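PDB 5KP7: CurB from Lyngbya majuscula, which probably serves as an acyl carrier protein, holding biosynthetic intermediates on a covalently attached 4'-phosphopantetheine arm. Local coordinates for residues I33-T38 and K90-L95; E40-L45 and L59-V64. All blocks are in the same frame, centred on the assembly; numbering follows the deposited sequence.

Contact 1 of 2, residues I33-T38 and K90-L95; sequences IIKKYT and KNIGEL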
loop_
_atom_site.group_PDB
_atom_site.type_symbol
_atom_site.label_atom_id
_atom_site.label_comp_id
_atom_site.label_asym_id
_atom_site.label_seq_id
_atom_site.Cartn_x
_atom_site.Cartn_y
_atom_site.Cartn_z
ATOM N N ILE B 33 -9.478 -33.328 5.424
ATOM C CA ILE B 33 -8.482 -32.661 4.572
ATOM C C ILE B 33 -8.084 -31.295 5.136
ATOM O O ILE B 33 -6.921 -30.902 5.030
ATOM C CB ILE B 33 -8.977 -32.509 3.115
ATOM C CG1 ILE B 33 -9.157 -33.891 2.472
ATOM C CG2 ILE B 33 -7.991 -31.698 2.281
ATOM C CD1 ILE B 33 -9.883 -33.859 1.142
ATOM N N ILE B 34 -9.050 -30.587 5.724
ATOM C CA ILE B 34 -8.780 -29.308 6.411
ATOM C C ILE B 34 -7.882 -29.552 7.624
ATOM O O ILE B 34 -6.957 -28.791 7.869
ATOM C CB ILE B 34 -10.088 -28.582 6.826
ATOM C CG1 ILE B 34 -10.829 -28.098 5.583
ATOM C CG2 ILE B 34 -9.816 -27.432 7.800
ATOM C CD1 ILE B 34 -12.254 -27.668 5.854
ATOM N N LYS B 35 -8.137 -30.627 8.369
ATOM C CA LYS B 35 -7.285 -30.966 9.525
ATOM C C LYS B 35 -5.850 -31.291 9.121
ATOM O O LYS B 35 -4.911 -30.917 9.824
ATOM C CB LYS B 35 -7.876 -32.120 10.323
ATOM C CG LYS B 35 -9.108 -31.736 11.129
ATOM C CD LYS B 35 -9.789 -32.985 11.669
ATOM C CE LYS B 35 -10.911 -32.642 12.622
ATOM N NZ LYS B 35 -11.377 -33.876 13.321
ATOM N N LYS B 36 -5.685 -31.953 7.980
ATOM C CA LYS B 36 -4.361 -32.337 7.498
ATOM C C LYS B 36 -3.474 -31.134 7.202
ATOM O O LYS B 36 -2.341 -31.064 7.689
ATOM C CB LYS B 36 -4.469 -33.205 6.241
ATOM C CG LYS B 36 -3.137 -33.805 5.800
ATOM C CD LYS B 36 -2.927 -33.722 4.299
ATOM C CE LYS B 36 -3.827 -34.687 3.551
ATOM N NZ LYS B 36 -3.883 -34.347 2.102
ATOM N N TYR B 37 -3.986 -30.192 6.403
ATOM C CA TYR B 37 -3.186 -29.015 6.036
ATOM C C TYR B 37 -3.014 -28.051 7.208
ATOM O O TYR B 37 -1.967 -27.412 7.321
ATOM C CB TYR B 37 -3.746 -28.331 4.798
ATOM C CG TYR B 37 -3.650 -29.174 3.547
ATOM C CD1 TYR B 37 -2.413 -29.550 3.024
ATOM C CD2 TYR B 37 -4.798 -29.601 2.881
ATOM C CE1 TYR B 37 -2.321 -30.332 1.879
ATOM C CE2 TYR B 37 -4.717 -30.381 1.738
ATOM C CZ TYR B 37 -3.482 -30.744 1.242
ATOM O OH TYR B 37 -3.425 -31.510 0.102
ATOM N N THR B 38 -3.997 -28.004 8.107
ATOM C CA THR B 38 -3.873 -27.265 9.369
ATOM C C THR B 38 -2.668 -27.768 10.184
ATOM O O THR B 38 -1.820 -26.989 10.614
ATOM C CB THR B 38 -5.174 -27.338 10.200
ATOM O OG1 THR B 38 -6.261 -26.753 9.462
ATOM C CG2 THR B 38 -5.021 -26.605 11.525
ATOM N N LYS B 90 -16.679 -19.333 10.396
ATOM C CA LYS B 90 -16.219 -19.001 11.755
ATOM C C LYS B 90 -15.529 -20.163 12.459
ATOM O O LYS B 90 -14.951 -19.971 13.518
ATOM C CB LYS B 90 -17.381 -18.473 12.616
ATOM C CG LYS B 90 -18.151 -17.297 12.016
ATOM C CD LYS B 90 -17.266 -16.106 11.663
ATOM C CE LYS B 90 -17.977 -15.077 10.784
ATOM N NZ LYS B 90 -18.871 -14.183 11.577
ATOM N N ASN B 91 -15.594 -21.361 11.891
ATOM C CA ASN B 91 -14.831 -22.491 12.415
ATOM C C ASN B 91 -14.552 -23.468 11.289
ATOM O O ASN B 91 -15.036 -23.272 10.181
ATOM C CB ASN B 91 -15.598 -23.155 13.562
ATOM C CG ASN B 91 -16.990 -23.584 13.156
ATOM O OD1 ASN B 91 -17.169 -24.246 12.139
ATOM N ND2 ASN B 91 -17.982 -23.229 13.961
ATOM N N ILE B 92 -13.777 -24.513 11.567
ATOM C CA ILE B 92 -13.391 -25.465 10.513
ATOM C C ILE B 92 -14.561 -26.310 10.015
ATOM O O ILE B 92 -14.579 -26.716 8.849
ATOM C CB ILE B 92 -12.172 -26.341 10.894
ATOM C CG1 ILE B 92 -12.431 -27.216 12.132
ATOM C CG2 ILE B 92 -10.944 -25.467 11.119
ATOM C CD1 ILE B 92 -11.241 -28.079 12.496
ATOM N N GLY B 93 -15.534 -26.552 10.892
ATOM C CA GLY B 93 -16.759 -27.238 10.528
ATOM C C GLY B 93 -17.547 -26.482 9.478
ATOM O O GLY B 93 -18.005 -27.071 8.506
ATOM N N GLU B 94 -17.707 -25.175 9.681
ATOM C CA GLU B 94 -18.346 -24.310 8.691
ATOM C C GLU B 94 -17.537 -24.231 7.395
ATOM O O GLU B 94 -18.128 -24.175 6.319
ATOM C CB GLU B 94 -18.588 -22.901 9.250
ATOM C CG GLU B 94 -19.631 -22.852 10.360
ATOM C CD GLU B 94 -19.964 -21.437 10.815
ATOM O OE1 GLU B 94 -19.233 -20.483 10.435
ATOM O OE2 GLU B 94 -20.974 -21.271 11.549
ATOM N N LEU B 95 -16.201 -24.221 7.486
ATOM C CA LEU B 95 -15.360 -24.228 6.270
ATOM C C LEU B 95 -15.610 -25.493 5.471
ATOM O O LEU B 95 -15.748 -25.444 4.250
ATOM C CB LEU B 95 -13.867 -24.123 6.603
ATOM C CG LEU B 95 -12.907 -23.993 5.421
ATOM C CD1 LEU B 95 -13.300 -22.818 4.518
ATOM C CD2 LEU B 95 -11.488 -23.820 5.938
#
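The first and last helices of the carrier-protein bundle, 27-41 and 92-102, meet here through Ile34, which faces Ile92 and Leu95. Its two branches divide the work. CG2, anti to the backbone N, rests against Ile92 CG2 at 4.0 Å as the two isoleucine side chains run antiparallel alongside one another. CG1 leaves beside the backbone N and carries CD1 on to Leu95, where Ile34 CD1 lies 3.8 Å from Leu95 CG and also reaches Leu95 CB and CD2. The same methyl sits 3.9 Å from Ile92 O, at the first turn of helix 92-102. No hydrogen bond crosses; the contact is apolar and largely buried. With an alanine here, the CG2 contact to Ile92 and the CD1 methyl against Leu95 would both go, and this is likely to open a gap between helices 27-41 and 92-102. Hydrogen bonds inside each segment steady its backbone. Ile34 O accepts from Thr38 N and, at 2.7 Å, from Thr38 OG1, the two donors coming from opposite faces of its plane. Asn91 is the N-cap of helix 92-102: its OD1 takes Glu94 N at 2.7 Å in a nearly straight bond (166°). Helix 63-76 adds Val73 against Ile34, so residues of all three helices meet, as in the helical bundle of acyl carrier proteins.

Contact 2 of 2, residues E40-L45 and L59-V64; sequences EIAPEL and LGIDSV. With PNS (4'-phosphopantetheine), chain E.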
loop_
_atom_site.group_PDB
_atom_site.type_symbol
_atom_site.label_atom_id
_atom_site.label_comp_id
_atom_site.label_asym_id
_atom_site.label_seq_id
_atom_site.Cartn_x
_atom_site.Cartn_y
_atom_site.Cartn_z
ATOM N N GLU B 40 -0.199 -29.543 8.944
ATOM C CA GLU B 40 0.969 -29.302 8.086
ATOM C C GLU B 40 1.493 -27.856 8.209
ATOM O O GLU B 40 2.691 -27.605 8.130
ATOM C CB GLU B 40 0.588 -29.618 6.642
ATOM C CG GLU B 40 1.738 -29.870 5.695
ATOM C CD GLU B 40 1.260 -30.426 4.360
ATOM O OE1 GLU B 40 0.553 -31.462 4.342
ATOM O OE2 GLU B 40 1.595 -29.824 3.321
ATOM N N ILE B 41 0.570 -26.915 8.392
ATOM C CA ILE B 41 0.898 -25.498 8.581
ATOM C C ILE B 41 1.310 -25.182 10.021
ATOM O O ILE B 41 2.206 -24.368 10.237
ATOM C CB ILE B 41 -0.301 -24.619 8.130
ATOM C CG1 ILE B 41 -0.348 -24.552 6.596
ATOM C CG2 ILE B 41 -0.276 -23.223 8.736
ATOM C CD1 ILE B 41 0.786 -23.799 5.927
ATOM N N ALA B 42 0.651 -25.803 10.995
ATOM C CA ALA B 42 0.992 -25.636 12.407
ATOM C C ALA B 42 1.385 -26.996 12.983
ATOM O O ALA B 42 0.537 -27.667 13.574
ATOM C CB ALA B 42 -0.193 -25.058 13.163
ATOM N N PRO B 43 2.665 -27.419 12.797
ATOM C CA PRO B 43 3.189 -28.690 13.333
ATOM C C PRO B 43 2.945 -28.945 14.823
ATOM O O PRO B 43 2.865 -30.101 15.230
ATOM C CB PRO B 43 4.700 -28.587 13.085
ATOM C CG PRO B 43 4.845 -27.667 11.938
ATOM C CD PRO B 43 3.653 -26.757 11.919
ATOM N N GLU B 44 2.852 -27.883 15.625
ATOM C CA GLU B 44 2.533 -28.005 17.052
ATOM C C GLU B 44 1.141 -28.583 17.336
ATOM O O GLU B 44 0.885 -29.011 18.459
ATOM C CB GLU B 44 2.731 -26.658 17.793
ATOM C CG GLU B 44 1.672 -25.568 17.575
ATOM C CD GLU B 44 1.847 -24.739 16.305
ATOM O OE1 GLU B 44 1.063 -23.782 16.127
ATOM O OE2 GLU B 44 2.745 -25.032 15.482
ATOM N N LEU B 45 0.249 -28.566 16.338
ATOM C CA LEU B 45 -1.076 -29.195 16.437
ATOM C C LEU B 45 -1.129 -30.631 15.893
ATOM O O LEU B 45 -2.220 -31.201 15.781
ATOM C CB LEU B 45 -2.112 -28.339 15.700
ATOM C CG LEU B 45 -2.247 -26.888 16.157
ATOM C CD1 LEU B 45 -3.280 -26.167 15.301
ATOM C CD2 LEU B 45 -2.611 -26.811 17.634
ATOM N N LEU B 59 -6.960 -21.214 17.282
ATOM C CA LEU B 59 -5.808 -22.144 17.229
ATOM C C LEU B 59 -4.420 -21.479 17.030
ATOM O O LEU B 59 -3.397 -22.172 17.075
ATOM C CB LEU B 59 -6.027 -23.188 16.119
ATOM C CG LEU B 59 -6.719 -24.534 16.413
ATOM C CD1 LEU B 59 -7.382 -24.650 17.788
ATOM C CD2 LEU B 59 -7.701 -24.862 15.296
ATOM N N GLY B 60 -4.381 -20.166 16.793
ATOM C CA GLY B 60 -3.126 -19.432 16.614
ATOM C C GLY B 60 -2.609 -19.393 15.185
ATOM O O GLY B 60 -1.434 -19.110 14.961
ATOM N N ILE B 61 -3.463 -19.655 14.205
ATOM C CA ILE B 61 -3.026 -19.646 12.811
ATOM C C ILE B 61 -3.196 -18.234 12.267
ATOM O O ILE B 61 -4.286 -17.677 12.339
ATOM C CB ILE B 61 -3.789 -20.683 11.986
ATOM C CG1 ILE B 61 -3.524 -22.053 12.667
ATOM C CG2 ILE B 61 -3.371 -20.628 10.510
ATOM C CD1 ILE B 61 -3.672 -23.262 11.799
ATOM N N ASP B 62 -2.108 -17.681 11.740
ATOM C CA ASP B 62 -2.071 -16.273 11.364
ATOM C C ASP B 62 -2.781 -16.002 10.043
ATOM O O ASP B 62 -3.233 -16.920 9.351
ATOM C CB ASP B 62 -0.642 -15.718 11.417
ATOM C CG ASP B 62 0.226 -16.111 10.233
ATOM O OD1 ASP B 62 -0.250 -16.446 9.121
ATOM O OD2 ASP B 62 1.457 -16.034 10.417
ATOM N N SER B 63 -2.851 -14.722 9.681
ATOM C CA SER B 63 -3.694 -14.309 8.570
ATOM C C SER B 63 -3.278 -14.946 7.238
ATOM O O SER B 63 -4.116 -15.443 6.481
ATOM C CB SER B 63 -3.685 -12.770 8.451
ATOM O OG SER B 63 -4.048 -12.160 9.700
ATOM N N VAL B 64 -1.974 -14.998 6.997
ATOM C CA VAL B 64 -1.462 -15.539 5.758
ATOM C C VAL B 64 -1.743 -17.054 5.698
ATOM O O VAL B 64 -2.173 -17.577 4.679
ATOM C CB VAL B 64 0.049 -15.268 5.628
ATOM C CG1 VAL B 64 0.612 -15.977 4.410
ATOM C CG2 VAL B 64 0.298 -13.756 5.526
HETATM O O23 PNS E . -2.167 -12.316 11.189
HETATM P P24 PNS E . -3.583 -11.800 11.079
HETATM O O26 PNS E . -4.584 -12.140 12.161
HETATM O O27 PNS E . -3.579 -10.174 11.034
HETATM C C28 PNS E . -2.703 -9.447 10.183
HETATM C C29 PNS E . -2.196 -8.174 10.862
HETATM C C30 PNS E . -1.449 -7.228 9.935
HETATM C C31 PNS E . -2.217 -8.133 12.410
HETATM C C32 PNS E . -3.567 -7.318 10.881
HETATM O O33 PNS E . -3.397 -6.005 11.485
HETATM C C34 PNS E . -4.315 -7.030 9.595
HETATM O O35 PNS E . -5.079 -7.865 9.119
HETATM N N36 PNS E . -4.024 -5.882 8.986
HETATM C C37 PNS E . -4.237 -5.690 7.568
HETATM C C38 PNS E . -5.636 -5.283 7.180
HETATM C C39 PNS E . -5.562 -5.149 5.677
HETATM O O40 PNS E . -5.287 -4.065 5.179
HETATM N N41 PNS E . -5.768 -6.265 4.971
HETATM C C42 PNS E . -5.703 -6.232 3.527
HETATM C C43 PNS E . -5.667 -7.615 2.912
HETATM S S44 PNS E . -5.692 -7.336 1.131
#
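Ile61 touches Ala42 with its ethyl tip and Ile41 with CG2, while Leu59 meets Leu45 beside them. The ethyl branch of Ile61 starts beside the backbone N (chi1 -58°) and lays CD1 in the hollow between Ala42 CB, 4.1 Å away, and Thr38 CG2 of 33-38; Ile61 CG2 faces Ile41 CG2 more loosely, at 4.4 Å. A methyl thus meets a methyl at each end of the Ile61 side chain. In the second pair, the leucine side chains lie at a slant to each other, and Leu45 CD1 lies over the CB-CG root of Leu59, 4.0 Å from Leu59 CG. The turn that presents Leu45 is closed by a backbone bond from Leu45 N to Ala42 O (2.9 Å), just where helix 27-41 gives way to a short 3-10 segment. No hydrogen bond joins the two segments.

Beyond Ile61 the chain enters helix 63-76 at the prosthetic group. Asp62 is the N-cap, its OD1 accepting from Asn65 N. Ser63 OG is bonded covalently to P24 of 4'-phosphopantetheine (1.5 Å), and Ser63 N donates to phosphate oxygen O23 at 2.9 Å, so Ser63 holds the phosphate by its side chain and its backbone N-H alike. Asp62 and Val64 pack against the chain of another protein, to which 4'-phosphopantetheine is also hydrogen-bonded. Ile61 O accepts from Arg66 NH1. Ile61 and Ile41 both pack on Ile69, placing the contact where the C-terminal end of helix 27-41 lies beside the N-terminal part of helix 63-76.

Contact 1 lies near the centre of the chain and is a buried helix-to-helix contact, whereas contact 2 is only partly buried, joining a helix end and 3-10 turn to the loop that leads into the phosphopantetheine-bearing helix. Both use helix 27-41, contact 1 along its body and contact 2 at its end, and contact 2 is nested within the loop closed by contact 1. Thr38 joins them: its CG2 packs 3.6 Å from Ile61 CD1 and 4.2 Å from Leu45 CD1. Neither is crossed by a hydrogen bond, and aliphatic side chains do most of the touching in both. Each also includes a helix N-cap, but only the one in contact 2 adjoins a covalently held phosphate.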